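PDB 5WHG: tRNA endonuclease VMS1 from Saccharomyces cerevisiae, which cleaves polypeptidyl-tRNAs downstream of the ribosome-associated quality control pathway, releasing incompletely synthesized polypeptides for degradation. Local coordinates for residues 30-33 and 34-37. Residues are numbered along the deposited sequence; the frame is centred on the assembly and turned at random.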
loop_
_atom_site.group_PDB
_atom_site.type_symbol
_atom_site.label_atom_id
_atom_site.label_comp_id
_atom_site.label_asym_id
_atom_site.label_seq_id
_atom_site.Cartn_x
_atom_site.Cartn_y
_atom_site.Cartn_z
ATOM N N GLN A 30 -18.020 -14.907 -2.113
ATOM C CA GLN A 30 -18.923 -14.891 -3.262
ATOM C C GLN A 30 -18.348 -14.049 -4.390
ATOM O O GLN A 30 -18.254 -14.497 -5.536
ATOM C CB GLN A 30 -20.301 -14.360 -2.853
ATOM C CG GLN A 30 -21.401 -14.634 -3.895
ATOM C CD GLN A 30 -22.573 -13.657 -3.820
ATOM O OE1 GLN A 30 -22.380 -12.446 -3.713
ATOM N NE2 GLN A 30 -23.795 -14.186 -3.883
ATOM N N LEU A 31 -17.944 -12.823 -4.077
ATOM C CA LEU A 31 -17.372 -11.956 -5.097
ATOM C C LEU A 31 -16.041 -12.503 -5.618
ATOM O O LEU A 31 -15.756 -12.410 -6.816
ATOM C CB LEU A 31 -17.222 -10.547 -4.529
ATOM C CG LEU A 31 -16.572 -9.497 -5.422
ATOM C CD1 LEU A 31 -17.250 -9.484 -6.768
ATOM C CD2 LEU A 31 -16.660 -8.128 -4.772
ATOM N N LEU A 32 -15.228 -13.101 -4.741
ATOM C CA LEU A 32 -13.927 -13.626 -5.153
ATOM C C LEU A 32 -14.077 -14.743 -6.180
ATOM O O LEU A 32 -13.541 -14.663 -7.292
ATOM C CB LEU A 32 -13.164 -14.135 -3.931
ATOM C CG LEU A 32 -11.655 -13.971 -3.960
ATOM C CD1 LEU A 32 -11.334 -12.616 -4.516
ATOM C CD2 LEU A 32 -11.133 -14.070 -2.555
ATOM N N ASN A 33 -14.809 -15.802 -5.812
ATOM C CA ASN A 33 -14.992 -16.973 -6.663
ATOM C C ASN A 33 -15.744 -16.661 -7.949
ATOM O O ASN A 33 -15.769 -17.511 -8.848
ATOM C CB ASN A 33 -15.736 -18.076 -5.899
ATOM C CG ASN A 33 -14.819 -18.915 -5.025
ATOM O OD1 ASN A 33 -13.717 -18.496 -4.661
ATOM N ND2 ASN A 33 -15.275 -20.115 -4.689
ATOM N N SER A 34 -16.357 -15.482 -8.061
ATOM C CA SER A 34 -16.977 -15.079 -9.316
ATOM C C SER A 34 -15.989 -14.412 -10.270
ATOM O O SER A 34 -16.146 -14.548 -11.487
ATOM C CB SER A 34 -18.181 -14.149 -9.056
ATOM O OG SER A 34 -17.823 -12.776 -8.920
ATOM N N LEU A 35 -14.965 -13.723 -9.750
ATOM C CA LEU A 35 -13.992 -13.016 -10.584
ATOM C C LEU A 35 -13.399 -13.917 -11.666
ATOM O O LEU A 35 -12.922 -15.020 -11.384
ATOM C CB LEU A 35 -12.873 -12.464 -9.707
ATOM C CG LEU A 35 -13.255 -11.350 -8.733
ATOM C CD1 LEU A 35 -12.001 -10.674 -8.174
ATOM C CD2 LEU A 35 -14.197 -10.317 -9.382
ATOM N N LYS A 36 -13.424 -13.429 -12.910
ATOM C CA LYS A 36 -12.912 -14.152 -14.070
ATOM C C LYS A 36 -12.037 -13.211 -14.885
ATOM O O LYS A 36 -12.494 -12.134 -15.290
ATOM C CB LYS A 36 -14.050 -14.690 -14.954
ATOM C CG LYS A 36 -15.189 -15.400 -14.231
ATOM C CD LYS A 36 -14.774 -16.747 -13.652
ATOM C CE LYS A 36 -16.010 -17.579 -13.317
ATOM N NZ LYS A 36 -15.707 -19.005 -12.998
ATOM N N LEU A 37 -10.792 -13.622 -15.144
ATOM C CA LEU A 37 -9.808 -12.735 -15.757
ATOM C C LEU A 37 -10.044 -12.564 -17.254
ATOM O O LEU A 37 -10.166 -13.548 -17.990
ATOM C CB LEU A 37 -8.396 -13.265 -15.539
ATOM C CG LEU A 37 -7.393 -12.385 -16.296
ATOM C CD1 LEU A 37 -7.099 -11.104 -15.509
ATOM C CD2 LEU A 37 -6.125 -13.132 -16.666
#
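Ser34 and Leu35 bond to carbonyls of the preceding helical turn, where the short helix 29-34 gives way to 36-37, a short, weakly bonded edge strand of a small antiparallel sheet, with Lys36 pairing with Lys166 of strand 162-166. The N-H of Ser34 makes weak bonds to Gln30 O and Leu31 O, and Leu35 N reaches Leu31 O only weakly, at 3.3 Å. Shorter is the i to i+3 bond from Leu35 N to Leu32 O, 3.0 Å.

The polar side-chain contact comes from Ser34, whose hydroxyl gives a hydrogen bond to Leu31 O with OG 3.0 Å from the acceptor. With chi1 at 86°, OG sits between the serine's own N and carbonyl carbon and is thereby turned back toward the preceding turn, meeting that oxygen 32° out of the carbonyl plane. Leu31 O thus takes one hydroxyl and two weak amide donors. Replacing Ser34 by an alanine removes the hydroxyl, which is likely to leave Leu31 O with just its weak amide donors and the turn less firmly held.

Apolar contacts lie on the side facing helix 191-198 and strand 176-179. Leu195 of that helix touches both Leu32 and Leu35, while Leu176 of the strand packs on Leu31 and Leu35, so the three leucines join the helical turn to both elements. Leu35 directs its two methyls to different neighbours: CD2 lies 4.1 Å from CD1 of Leu31, and CD1 lies 4.2 Å from CD1 of Leu32.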